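Local coordinates for Xaa-Pro dipeptidase (Pyrococcus horikoshii, PDB 1WY2), which probably hydrolyses dipeptides that end in proline and begin with a nonpolar residue, using a two-metal centre in each subunit of a homodimer, at residues 146-149 with 150-153; 236-239 with 240-244; 184-187 with 188-192. All blocks are in the same frame, centred on the assembly; numbering follows the deposited sequence.

Contact 1: 146-149 with 150-153; sequences AVMA and AIEE
Val147 turns CG1 trans to its own nitrogen (chi1 173°), which sends that branch forward along helix 130-153, while Ile151, one turn on, places CG1 beside its backbone N (chi1 -67°) and runs extended to CD1, back toward the valine. This is an i to i+4 pair on an alpha helix of the pita-bread fold of M24 peptidases. The two side chains cross obliquely, and their methyls touch where Val147 CG1 lies 4.1 Å from Ile151 CD1. The same torsion lays Ile151 CG1 3.2 Å from Val147 O, so the isoleucine covers the carbonyl that also receives its amide, Ile151 N to Val147 O being 3.0 Å. Met148 flanks the pair more loosely from the exposed side, its SD 4.4 Å from Ile151 CD1.

Three alanines thin the helix on its inner face. Ala146, Ala149 and Ala150 carry only a methyl each toward helix 160-173, meeting Met171, Leu170 and Val167 there. Ala150 and Ile151 also rest on Ile211, and Val147 on Leu213, both of strand 208-217. That strand carries the metal ligand Asp212, whose side chain is about 8 Å from that of Val147; the valine thus packs behind the metal-bearing strands without touching the metals.

Backbone bonds repeat along the helix, from Ala150 N to Ala146 O (2.9 Å) through to its last turn. There Glu153 leads its carboxylate away to a salt bridge of OE2 with Lys158. Its CB stays behind, 3.4 Å from Ala149 O, the same oxygen that accepts Glu153 N at 3.0 Å.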
ATOM      1  N   ALA A 146     -13.079 -17.546   0.149  1.00 17.00           N
ATOM      2  CA  ALA A 146     -13.599 -16.235   0.515  1.00 17.21           C
ATOM      3  C   ALA A 146     -14.804 -15.868  -0.344  1.00 16.94           C
ATOM      4  O   ALA A 146     -15.791 -15.336   0.159  1.00 16.46           O
ATOM      5  CB  ALA A 146     -12.510 -15.180   0.371  1.00 18.16           C
ATOM      6  N   VAL A 147     -14.723 -16.154  -1.639  1.00 16.68           N
ATOM      7  CA  VAL A 147     -15.828 -15.850  -2.539  1.00 17.62           C
ATOM      8  C   VAL A 147     -17.063 -16.673  -2.176  1.00 17.14           C
ATOM      9  O   VAL A 147     -18.183 -16.160  -2.188  1.00 18.89           O
ATOM     10  CB  VAL A 147     -15.447 -16.128  -4.007  1.00 18.83           C
ATOM     11  CG1 VAL A 147     -16.667 -15.960  -4.907  1.00 22.95           C
ATOM     12  CG2 VAL A 147     -14.344 -15.171  -4.438  1.00 20.64           C
ATOM     13  N   MET A 148     -16.860 -17.946  -1.854  1.00 17.84           N
ATOM     14  CA  MET A 148     -17.983 -18.803  -1.483  1.00 19.46           C
ATOM     15  C   MET A 148     -18.614 -18.298  -0.198  1.00 19.60           C
ATOM     16  O   MET A 148     -19.836 -18.334  -0.042  1.00 19.83           O
ATOM     17  CB  MET A 148     -17.531 -20.257  -1.310  1.00 20.55           C
ATOM     18  CG  MET A 148     -17.127 -20.946  -2.610  1.00 22.77           C
ATOM     19  SD  MET A 148     -18.412 -20.946  -3.888  1.00 27.41           S
ATOM     20  CE  MET A 148     -19.531 -22.236  -3.264  1.00 28.12           C
ATOM     21  N   ALA A 149     -17.782 -17.828   0.730  1.00 19.82           N
ATOM     22  CA  ALA A 149     -18.289 -17.304   1.991  1.00 19.34           C
ATOM     23  C   ALA A 149     -19.062 -16.014   1.733  1.00 19.44           C
ATOM     24  O   ALA A 149     -20.081 -15.757   2.372  1.00 19.71           O
ATOM     25  CB  ALA A 149     -17.142 -17.042   2.960  1.00 18.49           C
ATOM     26  N   ALA A 150     -18.580 -15.206   0.791  1.00 17.34           N
ATOM     27  CA  ALA A 150     -19.244 -13.946   0.462  1.00 18.94           C
ATOM     28  C   ALA A 150     -20.637 -14.210  -0.091  1.00 20.19           C
ATOM     29  O   ALA A 150     -21.605 -13.550   0.284  1.00 21.45           O
ATOM     30  CB  ALA A 150     -18.423 -13.165  -0.560  1.00 18.61           C
ATOM     31  N   ILE A 151     -20.727 -15.178  -0.994  1.00 20.42           N
ATOM     32  CA  ILE A 151     -21.999 -15.533  -1.609  1.00 22.73           C
ATOM     33  C   ILE A 151     -23.014 -15.958  -0.552  1.00 25.84           C
ATOM     34  O   ILE A 151     -24.184 -15.580  -0.615  1.00 26.71           O
ATOM     35  CB  ILE A 151     -21.798 -16.669  -2.642  1.00 22.17           C
ATOM     36  CG1 ILE A 151     -20.968 -16.142  -3.818  1.00 23.67           C
ATOM     37  CG2 ILE A 151     -23.143 -17.190  -3.133  1.00 24.56           C
ATOM     38  CD1 ILE A 151     -20.600 -17.203  -4.846  1.00 24.20           C
ATOM     39  N   GLU A 152     -22.555 -16.726   0.428  1.00 27.29           N
ATOM     40  CA  GLU A 152     -23.424 -17.209   1.494  1.00 30.22           C
ATOM     41  C   GLU A 152     -23.840 -16.080   2.438  1.00 30.74           C
ATOM     42  O   GLU A 152     -24.941 -16.095   2.993  1.00 30.29           O
ATOM     43  CB  GLU A 152     -22.705 -18.306   2.284  1.00 33.95           C
ATOM     44  CG  GLU A 152     -23.604 -19.142   3.181  1.00 39.66           C
ATOM     45  CD  GLU A 152     -24.641 -19.923   2.396  1.00 42.62           C
ATOM     46  OE1 GLU A 152     -24.278 -20.512   1.354  1.00 45.42           O
ATOM     47  OE2 GLU A 152     -25.814 -19.955   2.823  1.00 46.79           O
ATOM     48  N   GLU A 153     -22.960 -15.098   2.608  1.00 29.46           N
ATOM     49  CA  GLU A 153     -23.216 -13.972   3.499  1.00 29.67           C
ATOM     50  C   GLU A 153     -24.065 -12.873   2.872  1.00 30.80           C
ATOM     51  O   GLU A 153     -24.733 -12.114   3.577  1.00 32.79           O
ATOM     52  CB  GLU A 153     -21.891 -13.371   3.966  1.00 31.96           C
ATOM     53  CG  GLU A 153     -22.039 -12.214   4.939  1.00 34.61           C
ATOM     54  CD  GLU A 153     -22.727 -12.623   6.227  1.00 37.85           C
ATOM     55  OE1 GLU A 153     -22.276 -13.603   6.853  1.00 38.52           O
ATOM     56  OE2 GLU A 153     -23.714 -11.960   6.613  1.00 40.02           O
TER

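Contact 2: 236-239 with 240-244; sequences KQKE and IYEIV
Lys238 and Glu242, one turn apart on helix 235-254 of the pita-bread catalytic domain, run slantwise over one another, the carboxylate end of the glutamate against the lysine's methylenes, not its ammonium. The flat carboxylate of Glu242 reaches the lysine stem, OE2 standing 3.7 Å from Lys238 CG. The lysine then bends at both chi3 and chi4, and Lys238 NZ stops 4.8 Å from Glu242 OE2, too far for a salt bridge.

Glu239 and Ile243 behave differently: they lie alongside each other and point the same way, Glu239 CG 4.2 Å from Ile243 CD1. The glutamate is stretched out, and its OE2 is hydrogen-bonded to the hydroxyl of Tyr277, a residue that Ile243 also touches, so acid and isoleucine share one neighbour.

Ile240 is turned inward. Its CG1 sits between the backbone N and the carbonyl carbon (chi1 57°), an uncommon place for a beta-branched residue in a helix, and is thereby tucked against the preceding turn, 3.2 Å from Gln237 O and 3.6 Å from Lys236 O. The amide of Ile240 makes only a weak bond to that same Lys236 O, at 3.4 Å, whereas Glu242 N holds Lys238 O at 2.9 Å. Tyr241 brings a ring edge, at CD2, near Lys238 O, and its side chain packs on Glu349 and Ile351 of the C-terminal end.

The inner face formed by Ile240, Ile243 and Val244 lies on strands 312-321 and 325-336, with Leu208 also touching Ile240. The helix is therefore amphipathic: apolar contacts fix it to the sheet, while the opposite charges of Lys238 and Glu242 probably add a modest attraction at a distance.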
ATOM      1  N   LYS A 236     -32.473  -8.068 -18.635  1.00 24.08           N
ATOM      2  CA  LYS A 236     -31.345  -7.238 -19.025  1.00 24.66           C
ATOM      3  C   LYS A 236     -30.077  -7.569 -18.239  1.00 24.01           C
ATOM      4  O   LYS A 236     -28.969  -7.456 -18.767  1.00 23.03           O
ATOM      5  CB  LYS A 236     -31.745  -5.767 -18.903  1.00 27.44           C
ATOM      6  CG  LYS A 236     -32.867  -5.437 -19.890  1.00 30.31           C
ATOM      7  CD  LYS A 236     -33.459  -4.046 -19.749  1.00 32.81           C
ATOM      8  CE  LYS A 236     -34.564  -3.867 -20.790  1.00 34.87           C
ATOM      9  NZ  LYS A 236     -35.265  -2.560 -20.720  1.00 35.02           N
ATOM     10  N   GLN A 237     -30.241  -7.996 -16.992  1.00 23.19           N
ATOM     11  CA  GLN A 237     -29.097  -8.374 -16.165  1.00 21.96           C
ATOM     12  C   GLN A 237     -28.553  -9.687 -16.710  1.00 21.85           C
ATOM     13  O   GLN A 237     -27.344  -9.866 -16.844  1.00 20.94           O
ATOM     14  CB  GLN A 237     -29.519  -8.574 -14.708  1.00 22.08           C
ATOM     15  CG  GLN A 237     -29.977  -7.311 -14.007  1.00 21.22           C
ATOM     16  CD  GLN A 237     -30.469  -7.581 -12.601  1.00 20.53           C
ATOM     17  OE1 GLN A 237     -31.279  -8.482 -12.378  1.00 23.86           O
ATOM     18  NE2 GLN A 237     -29.993  -6.797 -11.644  1.00 22.64           N
ATOM     19  N   LYS A 238     -29.461 -10.605 -17.022  1.00 22.43           N
ATOM     20  CA  LYS A 238     -29.073 -11.899 -17.562  1.00 23.83           C
ATOM     21  C   LYS A 238     -28.319 -11.731 -18.876  1.00 23.75           C
ATOM     22  O   LYS A 238     -27.358 -12.450 -19.145  1.00 24.17           O
ATOM     23  CB  LYS A 238     -30.312 -12.773 -17.779  1.00 27.12           C
ATOM     24  CG  LYS A 238     -30.019 -14.103 -18.450  1.00 32.72           C
ATOM     25  CD  LYS A 238     -31.217 -15.038 -18.390  1.00 38.12           C
ATOM     26  CE  LYS A 238     -31.485 -15.498 -16.964  1.00 40.57           C
ATOM     27  NZ  LYS A 238     -30.292 -16.181 -16.376  1.00 44.32           N
ATOM     28  N   GLU A 239     -28.752 -10.770 -19.686  1.00 22.05           N
ATOM     29  CA  GLU A 239     -28.116 -10.518 -20.974  1.00 23.45           C
ATOM     30  C   GLU A 239     -26.639 -10.157 -20.847  1.00 22.67           C
ATOM     31  O   GLU A 239     -25.778 -10.820 -21.428  1.00 22.37           O
ATOM     32  CB  GLU A 239     -28.840  -9.394 -21.715  1.00 24.91           C
ATOM     33  CG  GLU A 239     -28.240  -9.079 -23.077  1.00 31.84           C
ATOM     34  CD  GLU A 239     -29.029  -8.029 -23.829  1.00 35.49           C
ATOM     35  OE1 GLU A 239     -30.246  -8.235 -24.020  1.00 39.96           O
ATOM     36  OE2 GLU A 239     -28.436  -7.006 -24.230  1.00 35.72           O
ATOM     37  N   ILE A 240     -26.338  -9.105 -20.093  1.00 22.11           N
ATOM     38  CA  ILE A 240     -24.944  -8.700 -19.942  1.00 20.95           C
ATOM     39  C   ILE A 240     -24.123  -9.788 -19.259  1.00 20.66           C
ATOM     40  O   ILE A 240     -22.963 -10.001 -19.599  1.00 20.49           O
ATOM     41  CB  ILE A 240     -24.817  -7.366 -19.171  1.00 23.78           C
ATOM     42  CG1 ILE A 240     -25.492  -7.468 -17.805  1.00 26.85           C
ATOM     43  CG2 ILE A 240     -25.441  -6.242 -19.990  1.00 23.43           C
ATOM     44  CD1 ILE A 240     -25.294  -6.235 -16.939  1.00 30.09           C
ATOM     45  N   TYR A 241     -24.727 -10.488 -18.304  1.00 19.51           N
ATOM     46  CA  TYR A 241     -24.035 -11.569 -17.608  1.00 21.17           C
ATOM     47  C   TYR A 241     -23.609 -12.670 -18.586  1.00 21.03           C
ATOM     48  O   TYR A 241     -22.461 -13.119 -18.568  1.00 19.57           O
ATOM     49  CB  TYR A 241     -24.945 -12.161 -16.527  1.00 21.71           C
ATOM     50  CG  TYR A 241     -24.615 -13.590 -16.151  1.00 26.76           C
ATOM     51  CD1 TYR A 241     -23.477 -13.897 -15.411  1.00 29.13           C
ATOM     52  CD2 TYR A 241     -25.441 -14.638 -16.555  1.00 29.09           C
ATOM     53  CE1 TYR A 241     -23.166 -15.217 -15.081  1.00 29.49           C
ATOM     54  CE2 TYR A 241     -25.145 -15.957 -16.232  1.00 32.85           C
ATOM     55  CZ  TYR A 241     -24.008 -16.240 -15.496  1.00 32.99           C
ATOM     56  OH  TYR A 241     -23.724 -17.548 -15.178  1.00 34.89           O
ATOM     57  N   GLU A 242     -24.533 -13.099 -19.441  1.00 19.33           N
ATOM     58  CA  GLU A 242     -24.238 -14.156 -20.405  1.00 20.21           C
ATOM     59  C   GLU A 242     -23.129 -13.744 -21.365  1.00 19.28           C
ATOM     60  O   GLU A 242     -22.318 -14.574 -21.783  1.00 18.53           O
ATOM     61  CB  GLU A 242     -25.503 -14.528 -21.193  1.00 23.68           C
ATOM     62  CG  GLU A 242     -26.642 -15.030 -20.313  1.00 30.28           C
ATOM     63  CD  GLU A 242     -27.883 -15.419 -21.102  1.00 33.67           C
ATOM     64  OE1 GLU A 242     -28.261 -14.678 -22.036  1.00 36.74           O
ATOM     65  OE2 GLU A 242     -28.487 -16.463 -20.777  1.00 37.41           O
ATOM     66  N   ILE A 243     -23.099 -12.463 -21.715  1.00 18.05           N
ATOM     67  CA  ILE A 243     -22.078 -11.941 -22.622  1.00 17.46           C
ATOM     68  C   ILE A 243     -20.694 -11.955 -21.964  1.00 17.52           C
ATOM     69  O   ILE A 243     -19.712 -12.377 -22.575  1.00 17.11           O
ATOM     70  CB  ILE A 243     -22.430 -10.506 -23.067  1.00 17.35           C
ATOM     71  CG1 ILE A 243     -23.723 -10.532 -23.893  1.00 19.10           C
ATOM     72  CG2 ILE A 243     -21.282  -9.904 -23.877  1.00 18.84           C
ATOM     73  CD1 ILE A 243     -24.247  -9.158 -24.266  1.00 19.46           C
ATOM     74  N   VAL A 244     -20.613 -11.492 -20.723  1.00 17.06           N
ATOM     75  CA  VAL A 244     -19.333 -11.485 -20.021  1.00 16.89           C
ATOM     76  C   VAL A 244     -18.851 -12.923 -19.806  1.00 17.23           C
ATOM     77  O   VAL A 244     -17.670 -13.220 -19.969  1.00 18.01           O
ATOM     78  CB  VAL A 244     -19.443 -10.765 -18.658  1.00 17.22           C
ATOM     79  CG1 VAL A 244     -18.138 -10.914 -17.879  1.00 17.70           C
ATOM     80  CG2 VAL A 244     -19.743  -9.284 -18.882  1.00 16.87           C
TER

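Contact 3: 184-187 with 188-192; sequences IIAS and GYRSA
Ser187 and Arg190 are joined by the backbone bond that reverses the chain, Arg190 N to Ser187 O at 3.0 Å. The donor approaches from above the carbonyl plane, 47° out of it. Gly188 (phi 58°) and Tyr189 fill the corners of a type II' beta turn, and the chain continues into 3-10 turns through Ser191 N to Gly188 O, 2.9 Å.

A side-chain bond strengthens this: Ser191 OG donates to Gly188 O at 2.6 Å, in the carbonyl plane, so one oxygen is gripped twice by one serine. The same OG is hydrogen-bonded to Gly326 N of strand 325-336.

Glu160 ties the two sides together: OE1 forms a salt bridge with Arg190 NH1 and OE2 a hydrogen bond with Ser187 OG, which is also bonded to Lys201 NZ. With its chain bent at chi3, Arg190 folds back over the strand, presenting the guanidinium edge to Ile185 O, 3.6 Å from NH1.

Van der Waals contacts of carbon with carbonyl oxygen close the bend. Ala186 CB lies 3.3 Å from Arg190 O, and Ser191 CB 3.4 Å from Ala186 O.

The arrangement is a strand end leading by a II' turn into 3-10 turns, in strand 184-187, which pairs antiparallel with strand 208-217, the bearer of metal ligand Asp212, in the pita-bread catalytic domain.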
ATOM      1  N   ILE A 184     -13.696  -5.704  -2.992  1.00 15.27           N
ATOM      2  CA  ILE A 184     -14.780  -5.071  -3.717  1.00 16.33           C
ATOM      3  C   ILE A 184     -16.060  -5.883  -3.573  1.00 15.92           C
ATOM      4  O   ILE A 184     -16.102  -7.050  -3.939  1.00 15.42           O
ATOM      5  CB  ILE A 184     -14.433  -4.948  -5.220  1.00 15.97           C
ATOM      6  CG1 ILE A 184     -13.350  -3.886  -5.409  1.00 18.10           C
ATOM      7  CG2 ILE A 184     -15.684  -4.607  -6.034  1.00 17.48           C
ATOM      8  CD1 ILE A 184     -12.698  -3.910  -6.771  1.00 19.16           C
ATOM      9  N   ILE A 185     -17.080  -5.259  -2.989  1.00 15.92           N
ATOM     10  CA  ILE A 185     -18.401  -5.858  -2.845  1.00 16.42           C
ATOM     11  C   ILE A 185     -19.256  -4.705  -3.353  1.00 18.28           C
ATOM     12  O   ILE A 185     -19.590  -3.792  -2.595  1.00 18.03           O
ATOM     13  CB  ILE A 185     -18.785  -6.156  -1.376  1.00 17.68           C
ATOM     14  CG1 ILE A 185     -17.780  -7.121  -0.733  1.00 18.57           C
ATOM     15  CG2 ILE A 185     -20.189  -6.761  -1.332  1.00 18.81           C
ATOM     16  CD1 ILE A 185     -17.735  -8.497  -1.370  1.00 21.98           C
ATOM     17  N   ALA A 186     -19.575  -4.738  -4.645  1.00 19.05           N
ATOM     18  CA  ALA A 186     -20.342  -3.672  -5.288  1.00 18.74           C
ATOM     19  C   ALA A 186     -21.727  -4.144  -5.712  1.00 17.93           C
ATOM     20  O   ALA A 186     -21.864  -4.938  -6.646  1.00 17.93           O
ATOM     21  CB  ALA A 186     -19.567  -3.154  -6.498  1.00 19.10           C
ATOM     22  N   SER A 187     -22.750  -3.631  -5.035  1.00 17.62           N
ATOM     23  CA  SER A 187     -24.127  -4.034  -5.306  1.00 19.13           C
ATOM     24  C   SER A 187     -24.982  -2.963  -5.976  1.00 19.49           C
ATOM     25  O   SER A 187     -24.763  -1.768  -5.787  1.00 18.84           O
ATOM     26  CB  SER A 187     -24.802  -4.464  -4.000  1.00 19.46           C
ATOM     27  OG  SER A 187     -24.907  -3.372  -3.097  1.00 20.68           O
ATOM     28  N   GLY A 188     -25.963  -3.413  -6.752  1.00 20.56           N
ATOM     29  CA  GLY A 188     -26.850  -2.488  -7.436  1.00 20.61           C
ATOM     30  C   GLY A 188     -26.098  -1.543  -8.350  1.00 20.26           C
ATOM     31  O   GLY A 188     -25.221  -1.967  -9.107  1.00 21.38           O
ATOM     32  N   TYR A 189     -26.424  -0.256  -8.279  1.00 21.39           N
ATOM     33  CA  TYR A 189     -25.759   0.721  -9.127  1.00 21.70           C
ATOM     34  C   TYR A 189     -24.244   0.719  -8.922  1.00 20.16           C
ATOM     35  O   TYR A 189     -23.499   1.126  -9.809  1.00 21.14           O
ATOM     36  CB  TYR A 189     -26.311   2.132  -8.875  1.00 23.33           C
ATOM     37  CG  TYR A 189     -25.922   2.727  -7.540  1.00 25.56           C
ATOM     38  CD1 TYR A 189     -26.609   2.391  -6.375  1.00 26.95           C
ATOM     39  CD2 TYR A 189     -24.847   3.607  -7.440  1.00 25.91           C
ATOM     40  CE1 TYR A 189     -26.233   2.921  -5.142  1.00 30.11           C
ATOM     41  CE2 TYR A 189     -24.461   4.140  -6.214  1.00 28.26           C
ATOM     42  CZ  TYR A 189     -25.157   3.792  -5.070  1.00 29.61           C
ATOM     43  OH  TYR A 189     -24.770   4.311  -3.854  1.00 32.62           O
ATOM     44  N   ARG A 190     -23.784   0.256  -7.762  1.00 19.38           N
ATOM     45  CA  ARG A 190     -22.348   0.231  -7.496  1.00 18.88           C
ATOM     46  C   ARG A 190     -21.621  -0.830  -8.314  1.00 17.86           C
ATOM     47  O   ARG A 190     -20.413  -0.734  -8.515  1.00 18.66           O
ATOM     48  CB  ARG A 190     -22.059   0.014  -6.004  1.00 18.48           C
ATOM     49  CG  ARG A 190     -22.596   1.118  -5.102  1.00 19.43           C
ATOM     50  CD  ARG A 190     -21.908   1.138  -3.737  1.00 21.42           C
ATOM     51  NE  ARG A 190     -20.548   1.676  -3.812  1.00 22.06           N
ATOM     52  CZ  ARG A 190     -19.438   0.948  -3.725  1.00 23.89           C
ATOM     53  NH1 ARG A 190     -19.506  -0.367  -3.555  1.00 21.27           N
ATOM     54  NH2 ARG A 190     -18.255   1.541  -3.818  1.00 24.23           N
ATOM     55  N   SER A 191     -22.347  -1.841  -8.784  1.00 16.92           N
ATOM     56  CA  SER A 191     -21.709  -2.884  -9.582  1.00 17.40           C
ATOM     57  C   SER A 191     -21.213  -2.319 -10.918  1.00 19.09           C
ATOM     58  O   SER A 191     -20.453  -2.976 -11.638  1.00 17.75           O
ATOM     59  CB  SER A 191     -22.668  -4.066  -9.801  1.00 19.58           C
ATOM     60  OG  SER A 191     -23.857  -3.692 -10.474  1.00 18.01           O
ATOM     61  N   ALA A 192     -21.633  -1.093 -11.228  1.00 18.85           N
ATOM     62  CA  ALA A 192     -21.230  -0.413 -12.460  1.00 18.77           C
ATOM     63  C   ALA A 192     -19.883   0.283 -12.285  1.00 18.20           C
ATOM     64  O   ALA A 192     -19.334   0.843 -13.234  1.00 18.81           O
ATOM     65  CB  ALA A 192     -22.297   0.609 -12.876  1.00 20.11           C
TER

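Overall arrangement
All three contacts are local and lie within the M24 metallopeptidase domain, and each touches strand 208-217. Contacts 1 and 3 share Ile211, reached by Ala150, Ile151 and Ile185, and their nearest atoms are about 5 Å apart. Contacts 2 and 3 share Leu208, near the start of that strand. Contact 3 is the most buried and the most polar, a turn locked by a shared acid. Contacts 1 and 2 are amphipathic helix segments, apolar inward and with exposed side chains outward; contact 1 sets alanines against a helix and Val147 and Ile151 against strands, contact 2 larger aliphatic groups against a sheet. Contact 2 lies away from the metal site, which contacts 1 and 3 approach.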